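PDB 3C7A: octopine dehydrogenase from Pecten maximus, which catalyses the reductive condensation of L-arginine with pyruvate to D-octopine, using NADH, and acts on L-arginine in preference to other amino acids. Local coordinates for residues 5-10 and 27-32; 32-37 and 96-101; 37-42 and 70-75. All coordinates share one frame; numbering follows the deposited sequence.

Contact 1: residues 5-10 and 27-32; sequences VCVCGG and VEVRVL. With NAD (nicotinamide-adenine-dinucleotide), chain B; EDO (1,2-ethanediol), chain G.
G9, which pairs with L32, has backbone angles (phi 131°, psi 178°) that in practice suit glycine alone, since a CB would collide with C8 O. Its N donates to L32 O at 3.0 Å, and the pairing of the two parallel strands thereby runs one residue past the end of strand 3-8. Behind it, V5 N bonds to E28 O, R30 N to V5 O and V7 N to R30 O, while L32 N reaches V7 O at 3.1 Å. Three of the carbonyl oxygens also receive a weaker CA-H...O contact, V5 O from V29 CA, L32 O from C8 CA, and R30 O from C6 CA at 3.3 Å. V5, V7, V29 and V31 share one face of the sheet, where V7 CG2 meets V29 CG1 at 4.4 Å and helix 12-21 packs on V7 and V31. On the other face lie C6, C8, R30 and L32. C6 SG, anti to the backbone N, comes within 4.3 Å of L32 CB. R30 NH1 forms a 2.8 Å salt bridge with E28 OE2 of its own strand, and its NE is held by A79 O. At the far end G10 C lies 3.1 Å from O3B of NAD, where strand 3-8, the glycine-rich turn, helix 12-21 and strand 27-32 form the beta-alpha-beta unit of a Rossmann-type dinucleotide-binding fold.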
# COMPACT_ATOMS: atom_id res chain seq x y z
N VAL A 5 -21.47 6.51 -1.11
CA VAL A 5 -20.13 5.90 -1.11
C VAL A 5 -19.99 4.77 -2.15
O VAL A 5 -20.84 3.87 -2.21
CB VAL A 5 -19.77 5.34 0.31
CG1 VAL A 5 -18.35 4.75 0.34
CG2 VAL A 5 -19.91 6.41 1.39
N CYS A 6 -18.92 4.81 -2.95
CA CYS A 6 -18.60 3.74 -3.91
C CYS A 6 -17.32 2.98 -3.51
O CYS A 6 -16.26 3.59 -3.32
CB CYS A 6 -18.47 4.30 -5.33
SG CYS A 6 -17.97 3.09 -6.62
N VAL A 7 -17.44 1.66 -3.39
CA VAL A 7 -16.31 0.77 -3.07
C VAL A 7 -15.84 0.02 -4.32
O VAL A 7 -16.65 -0.60 -5.01
CB VAL A 7 -16.68 -0.25 -1.95
CG1 VAL A 7 -15.48 -1.13 -1.58
CG2 VAL A 7 -17.22 0.46 -0.70
N CYS A 8 -14.53 0.07 -4.60
CA CYS A 8 -13.95 -0.58 -5.78
C CYS A 8 -13.17 -1.85 -5.42
O CYS A 8 -12.18 -1.79 -4.67
CB CYS A 8 -13.05 0.40 -6.55
SG CYS A 8 -13.84 1.94 -7.15
N GLY A 9 -13.60 -3.00 -5.95
CA GLY A 9 -12.93 -4.29 -5.71
C GLY A 9 -13.85 -5.44 -5.29
O GLY A 9 -15.05 -5.25 -5.12
N GLY A 10 -13.27 -6.63 -5.11
CA GLY A 10 -14.05 -7.82 -4.71
C GLY A 10 -13.34 -8.91 -3.91
O GLY A 10 -13.76 -10.07 -3.96
N VAL A 27 -26.57 6.31 5.12
CA VAL A 27 -25.52 6.01 4.13
C VAL A 27 -26.05 5.07 3.02
O VAL A 27 -26.77 4.11 3.31
CB VAL A 27 -24.25 5.38 4.80
CG1 VAL A 27 -23.17 5.07 3.77
CG2 VAL A 27 -23.70 6.30 5.89
N GLU A 28 -25.68 5.36 1.77
CA GLU A 28 -26.00 4.52 0.61
C GLU A 28 -24.72 4.00 -0.06
O GLU A 28 -23.84 4.79 -0.44
CB GLU A 28 -26.87 5.30 -0.39
CG GLU A 28 -27.23 4.54 -1.67
CD GLU A 28 -27.92 5.42 -2.71
OE1 GLU A 28 -29.07 5.85 -2.47
OE2 GLU A 28 -27.31 5.68 -3.77
N VAL A 29 -24.62 2.68 -0.23
CA VAL A 29 -23.40 2.03 -0.74
C VAL A 29 -23.58 1.39 -2.12
O VAL A 29 -24.56 0.66 -2.35
CB VAL A 29 -22.86 0.96 0.27
CG1 VAL A 29 -21.63 0.23 -0.29
CG2 VAL A 29 -22.52 1.59 1.62
N ARG A 30 -22.64 1.66 -3.02
CA ARG A 30 -22.58 1.01 -4.34
C ARG A 30 -21.24 0.28 -4.54
O ARG A 30 -20.19 0.81 -4.17
CB ARG A 30 -22.78 2.04 -5.46
CG ARG A 30 -24.11 2.77 -5.39
CD ARG A 30 -24.43 3.52 -6.68
NE ARG A 30 -23.68 4.77 -6.82
CZ ARG A 30 -23.98 5.91 -6.20
NH1 ARG A 30 -25.01 5.98 -5.36
NH2 ARG A 30 -23.24 6.99 -6.41
N VAL A 31 -21.29 -0.92 -5.11
CA VAL A 31 -20.09 -1.74 -5.33
C VAL A 31 -19.78 -1.88 -6.83
O VAL A 31 -20.66 -2.22 -7.63
CB VAL A 31 -20.22 -3.15 -4.68
CG1 VAL A 31 -18.94 -3.97 -4.87
CG2 VAL A 31 -20.54 -3.03 -3.19
N LEU A 32 -18.52 -1.61 -7.20
CA LEU A 32 -18.04 -1.74 -8.58
C LEU A 32 -16.82 -2.66 -8.67
O LEU A 32 -15.85 -2.49 -7.93
CB LEU A 32 -17.70 -0.35 -9.16
CG LEU A 32 -17.10 -0.23 -10.57
CD1 LEU A 32 -18.16 -0.44 -11.65
CD2 LEU A 32 -16.41 1.11 -10.77
PA NAD B . -7.18 -9.89 -2.50
O1A NAD B . -6.10 -10.80 -2.96
O2A NAD B . -8.16 -10.62 -1.66
O5B NAD B . -7.90 -9.21 -3.77
C5B NAD B . -8.42 -9.97 -4.84
C4B NAD B . -9.28 -9.09 -5.75
O4B NAD B . -8.46 -8.32 -6.61
C3B NAD B . -10.21 -9.89 -6.65
O3B NAD B . -11.48 -10.09 -6.08
C2B NAD B . -10.28 -9.07 -7.92
O2B NAD B . -11.37 -8.17 -7.89
C1B NAD B . -8.97 -8.30 -7.94
N9A NAD B . -8.06 -8.97 -8.88
C8A NAD B . -7.19 -10.00 -8.57
N7A NAD B . -6.53 -10.36 -9.69
C5A NAD B . -6.96 -9.59 -10.72
C6A NAD B . -6.61 -9.55 -12.06
N6A NAD B . -5.89 -10.54 -12.58
N1A NAD B . -7.22 -8.62 -12.90
C2A NAD B . -8.17 -7.76 -12.39
N3A NAD B . -8.52 -7.81 -11.05
C4A NAD B . -7.92 -8.71 -10.22
O3 NAD B . -6.51 -8.65 -1.70
PN NAD B . -6.91 -8.26 -0.19
O1N NAD B . -6.66 -9.43 0.68
O2N NAD B . -8.25 -7.63 -0.19
O5D NAD B . -5.83 -7.14 0.23
C5D NAD B . -5.65 -5.92 -0.48
C4D NAD B . -4.29 -5.32 -0.14
O4D NAD B . -4.13 -5.16 1.27
C3D NAD B . -3.14 -6.19 -0.63
O3D NAD B . -2.19 -5.39 -1.29
C2D NAD B . -2.56 -6.81 0.64
O2D NAD B . -1.17 -6.98 0.54
C1D NAD B . -2.94 -5.80 1.72
N1N NAD B . -3.11 -6.41 3.06
C2N NAD B . -3.96 -7.47 3.27
C3N NAD B . -4.11 -8.02 4.55
C7N NAD B . -5.21 -9.01 4.81
O7N NAD B . -5.29 -9.60 6.01
N7N NAD B . -6.15 -9.31 3.80
C4N NAD B . -3.39 -7.48 5.61
C5N NAD B . -2.53 -6.40 5.40
C6N NAD B . -2.41 -5.87 4.11
C1 EDO G . -27.97 3.31 -8.08
O1 EDO G . -29.06 2.44 -7.74
C2 EDO G . -28.42 4.76 -7.97
O2 EDO G . -28.83 5.02 -6.62

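Contact 2: residues 32-37 and 96-101; sequences LTLFAD and EGYFQA. With NAD (nicotinamide-adenine-dinucleotide), chain B.
The loop after the second strand of the dinucleotide-binding unit, which carries the NADH-binding residues F35, A36 and D37, meets helix 95-102 mainly through L34 and Y98. These two side chains run antiparallel past one another. L34 CD1 thereby comes over one face of the Y98 ring, 4.1 Å from its centroid and 25° off the normal, a CH-pi contact displaced toward the rim on the CD1 and CE1 side. The same methyl carbon is 3.8 Å from G97 O and 4.2 Å from A101 CB, so it rests against the ring and one turn of the helix. L32 CD2 adds a looser apolar contact, 4.3 Å from the rim atom Y98 CD1. In the tyrosine CG is anti to the carbonyl carbon (chi1 -72°). The far end of the side chain approaches the loop, with OH 3.6 Å from T33 CA. There it accepts a weak hydrogen bond from L34 N at 3.5 Å. T33 runs alongside Y98, but its OG1 is bonded to E38 OE1. An alanine in place of Y98 would probably leave L34 CD1 without the ring beneath it and L34 N without this acceptor, giving the loop more freedom to move. One residue on, the F35 ring lays a face over the adenine of NAD, with CD1 3.5 Å from C2A. The contact itself is largely apolar, with a single weak polar link, so the fit of L34 on Y98 probably does most to hold this part of the loop to the helix.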
# COMPACT_ATOMS: atom_id res chain seq x y z
N LEU A 32 -18.52 -1.61 -7.20
CA LEU A 32 -18.04 -1.74 -8.58
C LEU A 32 -16.82 -2.66 -8.67
O LEU A 32 -15.85 -2.49 -7.93
CB LEU A 32 -17.70 -0.35 -9.16
CG LEU A 32 -17.10 -0.23 -10.57
CD1 LEU A 32 -18.16 -0.44 -11.65
CD2 LEU A 32 -16.41 1.11 -10.77
N THR A 33 -16.89 -3.64 -9.59
CA THR A 33 -15.75 -4.53 -9.90
C THR A 33 -15.62 -4.79 -11.40
O THR A 33 -16.62 -5.02 -12.09
CB THR A 33 -15.81 -5.88 -9.10
OG1 THR A 33 -14.83 -6.79 -9.62
CG2 THR A 33 -17.19 -6.53 -9.18
N LEU A 34 -14.38 -4.76 -11.90
CA LEU A 34 -14.11 -4.86 -13.34
C LEU A 34 -13.39 -6.15 -13.78
O LEU A 34 -12.91 -6.23 -14.92
CB LEU A 34 -13.32 -3.63 -13.82
CG LEU A 34 -13.88 -2.21 -13.61
CD1 LEU A 34 -12.80 -1.16 -13.84
CD2 LEU A 34 -15.10 -1.94 -14.49
N PHE A 35 -13.34 -7.14 -12.90
CA PHE A 35 -12.67 -8.41 -13.19
C PHE A 35 -13.62 -9.40 -13.87
O PHE A 35 -14.33 -10.16 -13.20
CB PHE A 35 -12.05 -9.00 -11.91
CG PHE A 35 -11.24 -10.26 -12.13
CD1 PHE A 35 -10.37 -10.39 -13.21
CD2 PHE A 35 -11.32 -11.31 -11.22
CE1 PHE A 35 -9.62 -11.55 -13.40
CE2 PHE A 35 -10.57 -12.47 -11.39
CZ PHE A 35 -9.72 -12.60 -12.49
N ALA A 36 -13.62 -9.39 -15.21
CA ALA A 36 -14.54 -10.19 -16.03
C ALA A 36 -16.01 -10.01 -15.60
O ALA A 36 -16.50 -8.88 -15.55
CB ALA A 36 -14.13 -11.67 -16.04
N ASP A 37 -16.69 -11.11 -15.28
CA ASP A 37 -18.09 -11.06 -14.85
C ASP A 37 -18.26 -11.34 -13.34
O ASP A 37 -19.21 -12.02 -12.93
CB ASP A 37 -18.95 -12.04 -15.67
CG ASP A 37 -18.87 -11.78 -17.18
OD1 ASP A 37 -19.27 -10.68 -17.63
OD2 ASP A 37 -18.42 -12.69 -17.91
N GLU A 96 -4.81 1.18 -12.32
CA GLU A 96 -4.89 1.83 -13.64
C GLU A 96 -6.28 1.71 -14.29
O GLU A 96 -6.79 2.67 -14.87
CB GLU A 96 -3.81 1.30 -14.59
CG GLU A 96 -3.68 2.06 -15.91
CD GLU A 96 -2.71 1.43 -16.90
OE1 GLU A 96 -2.79 0.20 -17.14
OE2 GLU A 96 -1.86 2.16 -17.46
N GLY A 97 -6.87 0.52 -14.18
CA GLY A 97 -8.19 0.24 -14.76
C GLY A 97 -9.33 1.05 -14.17
O GLY A 97 -10.24 1.46 -14.89
N TYR A 98 -9.28 1.28 -12.86
CA TYR A 98 -10.33 2.04 -12.16
C TYR A 98 -10.28 3.55 -12.42
O TYR A 98 -11.33 4.19 -12.53
CB TYR A 98 -10.33 1.73 -10.65
CG TYR A 98 -10.87 0.35 -10.32
CD1 TYR A 98 -12.24 0.09 -10.31
CD2 TYR A 98 -10.00 -0.70 -10.01
CE1 TYR A 98 -12.74 -1.17 -10.01
CE2 TYR A 98 -10.49 -1.97 -9.71
CZ TYR A 98 -11.85 -2.20 -9.71
OH TYR A 98 -12.34 -3.46 -9.41
N PHE A 99 -9.07 4.11 -12.53
CA PHE A 99 -8.89 5.53 -12.86
C PHE A 99 -9.41 5.88 -14.27
O PHE A 99 -10.03 6.93 -14.46
CB PHE A 99 -7.42 5.96 -12.73
CG PHE A 99 -6.96 6.17 -11.30
CD1 PHE A 99 -7.68 6.99 -10.43
CD2 PHE A 99 -5.78 5.59 -10.85
CE1 PHE A 99 -7.24 7.19 -9.11
CE2 PHE A 99 -5.33 5.79 -9.54
CZ PHE A 99 -6.06 6.60 -8.67
N GLN A 100 -9.16 4.99 -15.23
CA GLN A 100 -9.63 5.18 -16.61
C GLN A 100 -11.16 5.13 -16.74
O GLN A 100 -11.75 5.89 -17.50
CB GLN A 100 -8.99 4.14 -17.55
CG GLN A 100 -7.52 4.41 -17.90
CD GLN A 100 -6.87 3.28 -18.70
OE1 GLN A 100 -5.90 3.51 -19.42
NE2 GLN A 100 -7.39 2.07 -18.57
N ALA A 101 -11.79 4.24 -15.97
CA ALA A 101 -13.24 4.03 -16.03
C ALA A 101 -14.06 5.16 -15.39
O ALA A 101 -15.16 5.47 -15.86
CB ALA A 101 -13.61 2.69 -15.42
PA NAD B . -7.18 -9.89 -2.50
O1A NAD B . -6.10 -10.80 -2.96
O2A NAD B . -8.16 -10.62 -1.66
O5B NAD B . -7.90 -9.21 -3.77
C5B NAD B . -8.42 -9.97 -4.84
C4B NAD B . -9.28 -9.09 -5.75
O4B NAD B . -8.46 -8.32 -6.61
C3B NAD B . -10.21 -9.89 -6.65
O3B NAD B . -11.48 -10.09 -6.08
C2B NAD B . -10.28 -9.07 -7.92
O2B NAD B . -11.37 -8.17 -7.89
C1B NAD B . -8.97 -8.30 -7.94
N9A NAD B . -8.06 -8.97 -8.88
C8A NAD B . -7.19 -10.00 -8.57
N7A NAD B . -6.53 -10.36 -9.69
C5A NAD B . -6.96 -9.59 -10.72
C6A NAD B . -6.61 -9.55 -12.06
N6A NAD B . -5.89 -10.54 -12.58
N1A NAD B . -7.22 -8.62 -12.90
C2A NAD B . -8.17 -7.76 -12.39
N3A NAD B . -8.52 -7.81 -11.05
C4A NAD B . -7.92 -8.71 -10.22
O3 NAD B . -6.51 -8.65 -1.70
PN NAD B . -6.91 -8.26 -0.19
O1N NAD B . -6.66 -9.43 0.68
O2N NAD B . -8.25 -7.63 -0.19
O5D NAD B . -5.83 -7.14 0.23
C5D NAD B . -5.65 -5.92 -0.48
C4D NAD B . -4.29 -5.32 -0.14
O4D NAD B . -4.13 -5.16 1.27
C3D NAD B . -3.14 -6.19 -0.63
O3D NAD B . -2.19 -5.39 -1.29
C2D NAD B . -2.56 -6.81 0.64
O2D NAD B . -1.17 -6.98 0.54
C1D NAD B . -2.94 -5.80 1.72
N1N NAD B . -3.11 -6.41 3.06
C2N NAD B . -3.96 -7.47 3.27
C3N NAD B . -4.11 -8.02 4.55
C7N NAD B . -5.21 -9.01 4.81
O7N NAD B . -5.29 -9.60 6.01
N7N NAD B . -6.15 -9.31 3.80
C4N NAD B . -3.39 -7.48 5.61
C5N NAD B . -2.53 -6.40 5.40
C6N NAD B . -2.41 -5.87 4.11

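Contact 3: residues 37-42 and 70-75; sequences DEAERW and KVITKD. With NAD (nicotinamide-adenine-dinucleotide), chain B.
I72 turns CG1 anti to its carbonyl carbon (chi1 -57°), and chi2 near 163° carries CD1 onward to the indole of W42, whose CG is anti to the backbone N. The two side chains cross at about a right angle. I72 CD1 stands over the five-membered ring, 4.0 Å from its centroid and 6° off the normal, a CH-pi contact. Closer to the start of helix 38-46, A39 CB presses on the backbone of the strand, 3.7 Å from T73 C, while I72 CG2 lies 4.1 Å from A39 O. At the solvent edge one water joins three charged groups: it donates to D37 OD1 and E40 OE2, each at 2.7 Å, and accepts from K74 NZ at 2.8 Å. The lysine is thus bridged to both carboxylates without direct salt bridges. E38, on the same helix, accepts a 3.0 Å hydrogen bond from the ribose hydroxyl O2B of NAD at OE1. At the end of the strand, T73 OG1 takes D75 N in an ST turn, and D75 caps helix 76-80. Helix 38-46 packs on strand 71-73, with V31 of the adjoining strand 27-32 touching both I72 and W42 and H15 of helix 12-21 stacking on the indole.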
# COMPACT_ATOMS: atom_id res chain seq x y z
N ASP A 37 -16.69 -11.11 -15.28
CA ASP A 37 -18.09 -11.06 -14.85
C ASP A 37 -18.26 -11.34 -13.34
O ASP A 37 -19.21 -12.02 -12.93
CB ASP A 37 -18.95 -12.04 -15.67
CG ASP A 37 -18.87 -11.78 -17.18
OD1 ASP A 37 -19.27 -10.68 -17.63
OD2 ASP A 37 -18.42 -12.69 -17.91
N GLU A 38 -17.36 -10.79 -12.53
CA GLU A 38 -17.36 -10.99 -11.07
C GLU A 38 -18.61 -10.44 -10.37
O GLU A 38 -19.05 -11.00 -9.36
CB GLU A 38 -16.08 -10.41 -10.44
CG GLU A 38 -15.71 -10.99 -9.07
CD GLU A 38 -14.37 -10.48 -8.53
OE1 GLU A 38 -14.12 -9.26 -8.57
OE2 GLU A 38 -13.57 -11.31 -8.06
N ALA A 39 -19.16 -9.35 -10.90
CA ALA A 39 -20.35 -8.70 -10.32
C ALA A 39 -21.62 -9.55 -10.42
O ALA A 39 -22.41 -9.60 -9.47
CB ALA A 39 -20.57 -7.32 -10.94
N GLU A 40 -21.80 -10.21 -11.56
CA GLU A 40 -22.94 -11.12 -11.77
C GLU A 40 -22.86 -12.37 -10.88
O GLU A 40 -23.89 -12.88 -10.43
CB GLU A 40 -23.07 -11.52 -13.24
CG GLU A 40 -23.64 -10.43 -14.15
CD GLU A 40 -24.11 -10.96 -15.49
OE1 GLU A 40 -24.95 -11.90 -15.51
OE2 GLU A 40 -23.66 -10.44 -16.53
N ARG A 41 -21.64 -12.86 -10.65
CA ARG A 41 -21.40 -14.01 -9.77
C ARG A 41 -21.77 -13.72 -8.32
O ARG A 41 -22.33 -14.58 -7.63
CB ARG A 41 -19.94 -14.48 -9.86
CG ARG A 41 -19.49 -15.00 -11.22
CD ARG A 41 -20.02 -16.41 -11.51
NE ARG A 41 -19.31 -17.03 -12.63
CZ ARG A 41 -19.76 -18.08 -13.33
NH1 ARG A 41 -20.93 -18.64 -13.04
NH2 ARG A 41 -19.03 -18.57 -14.32
N TRP A 42 -21.43 -12.51 -7.86
CA TRP A 42 -21.74 -12.05 -6.49
C TRP A 42 -23.25 -11.95 -6.26
O TRP A 42 -23.76 -12.46 -5.26
CB TRP A 42 -21.07 -10.69 -6.23
CG TRP A 42 -20.98 -10.26 -4.77
CD1 TRP A 42 -21.82 -10.61 -3.75
CD2 TRP A 42 -20.02 -9.36 -4.20
NE1 TRP A 42 -21.43 -10.00 -2.58
CE2 TRP A 42 -20.33 -9.23 -2.82
CE3 TRP A 42 -18.92 -8.65 -4.71
CZ2 TRP A 42 -19.58 -8.42 -1.95
CZ3 TRP A 42 -18.17 -7.85 -3.84
CH2 TRP A 42 -18.51 -7.74 -2.48
N LYS A 70 -26.91 -1.34 -1.87
CA LYS A 70 -27.91 -0.87 -2.84
C LYS A 70 -27.79 -1.56 -4.21
O LYS A 70 -28.79 -2.02 -4.76
CB LYS A 70 -27.83 0.66 -2.99
CG LYS A 70 -28.80 1.28 -3.99
CD LYS A 70 -30.21 1.40 -3.43
CE LYS A 70 -31.17 2.01 -4.44
NZ LYS A 70 -32.57 2.04 -3.93
N VAL A 71 -26.57 -1.64 -4.74
CA VAL A 71 -26.31 -2.26 -6.05
C VAL A 71 -24.88 -2.81 -6.18
O VAL A 71 -23.94 -2.26 -5.61
CB VAL A 71 -26.67 -1.28 -7.22
CG1 VAL A 71 -25.71 -0.09 -7.27
CG2 VAL A 71 -26.71 -2.02 -8.57
N ILE A 72 -24.74 -3.92 -6.91
CA ILE A 72 -23.44 -4.52 -7.24
C ILE A 72 -23.35 -4.72 -8.76
O ILE A 72 -24.08 -5.53 -9.33
CB ILE A 72 -23.22 -5.86 -6.48
CG1 ILE A 72 -23.32 -5.66 -4.96
CG2 ILE A 72 -21.86 -6.47 -6.85
CD1 ILE A 72 -23.53 -6.95 -4.16
N THR A 73 -22.44 -3.99 -9.40
CA THR A 73 -22.42 -3.88 -10.87
C THR A 73 -21.02 -3.71 -11.50
O THR A 73 -20.03 -3.50 -10.79
CB THR A 73 -23.36 -2.73 -11.35
OG1 THR A 73 -23.38 -2.68 -12.78
CG2 THR A 73 -22.91 -1.38 -10.80
N LYS A 74 -20.96 -3.80 -12.83
CA LYS A 74 -19.73 -3.51 -13.58
C LYS A 74 -19.81 -2.21 -14.40
O LYS A 74 -18.85 -1.84 -15.09
CB LYS A 74 -19.35 -4.70 -14.49
CG LYS A 74 -20.23 -4.87 -15.73
CD LYS A 74 -19.57 -5.81 -16.74
CE LYS A 74 -20.38 -5.94 -18.02
NZ LYS A 74 -21.64 -6.72 -17.82
N ASP A 75 -20.96 -1.53 -14.33
CA ASP A 75 -21.22 -0.30 -15.09
C ASP A 75 -20.82 0.94 -14.28
O ASP A 75 -21.43 1.23 -13.25
CB ASP A 75 -22.71 -0.25 -15.48
CG ASP A 75 -23.04 0.90 -16.45
OD1 ASP A 75 -22.20 1.79 -16.69
OD2 ASP A 75 -24.18 0.90 -16.97
PA NAD B . -7.18 -9.89 -2.50
O1A NAD B . -6.10 -10.80 -2.96
O2A NAD B . -8.16 -10.62 -1.66
O5B NAD B . -7.90 -9.21 -3.77
C5B NAD B . -8.42 -9.97 -4.84
C4B NAD B . -9.28 -9.09 -5.75
O4B NAD B . -8.46 -8.32 -6.61
C3B NAD B . -10.21 -9.89 -6.65
O3B NAD B . -11.48 -10.09 -6.08
C2B NAD B . -10.28 -9.07 -7.92
O2B NAD B . -11.37 -8.17 -7.89
C1B NAD B . -8.97 -8.30 -7.94
N9A NAD B . -8.06 -8.97 -8.88
C8A NAD B . -7.19 -10.00 -8.57
N7A NAD B . -6.53 -10.36 -9.69
C5A NAD B . -6.96 -9.59 -10.72
C6A NAD B . -6.61 -9.55 -12.06
N6A NAD B . -5.89 -10.54 -12.58
N1A NAD B . -7.22 -8.62 -12.90
C2A NAD B . -8.17 -7.76 -12.39
N3A NAD B . -8.52 -7.81 -11.05
C4A NAD B . -7.92 -8.71 -10.22
O3 NAD B . -6.51 -8.65 -1.70
PN NAD B . -6.91 -8.26 -0.19
O1N NAD B . -6.66 -9.43 0.68
O2N NAD B . -8.25 -7.63 -0.19
O5D NAD B . -5.83 -7.14 0.23
C5D NAD B . -5.65 -5.92 -0.48
C4D NAD B . -4.29 -5.32 -0.14
O4D NAD B . -4.13 -5.16 1.27
C3D NAD B . -3.14 -6.19 -0.63
O3D NAD B . -2.19 -5.39 -1.29
C2D NAD B . -2.56 -6.81 0.64
O2D NAD B . -1.17 -6.98 0.54
C1D NAD B . -2.94 -5.80 1.72
N1N NAD B . -3.11 -6.41 3.06
C2N NAD B . -3.96 -7.47 3.27
C3N NAD B . -4.11 -8.02 4.55
C7N NAD B . -5.21 -9.01 4.81
O7N NAD B . -5.29 -9.60 6.01
N7N NAD B . -6.15 -9.31 3.80
C4N NAD B . -3.39 -7.48 5.61
C5N NAD B . -2.53 -6.40 5.40
C6N NAD B . -2.41 -5.87 4.11
O HOH W 1 -21.27 -9.20 -16.64

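In the fold
All three contacts lie on the same side of the chain's centre and touch NAD. Contact 1 pairs strands 3-8 and 27-32 and closes before the other two open, while contact 3 is nested within the loop closed by contact 2. Centres are about 13 Å apart for contacts 1 and 2, and about 11 Å from each of these to contact 3. L32 belongs to both contacts 1 and 2, and D37 to contacts 2 and 3. Strand 71-73 of contact 3 extends the sheet of contact 1, with V31 N probably bonded to V71 O. Strand 27-32, the loop and helix 38-46 follow one another and carry F35 and E38 to the adenosine half of NAD.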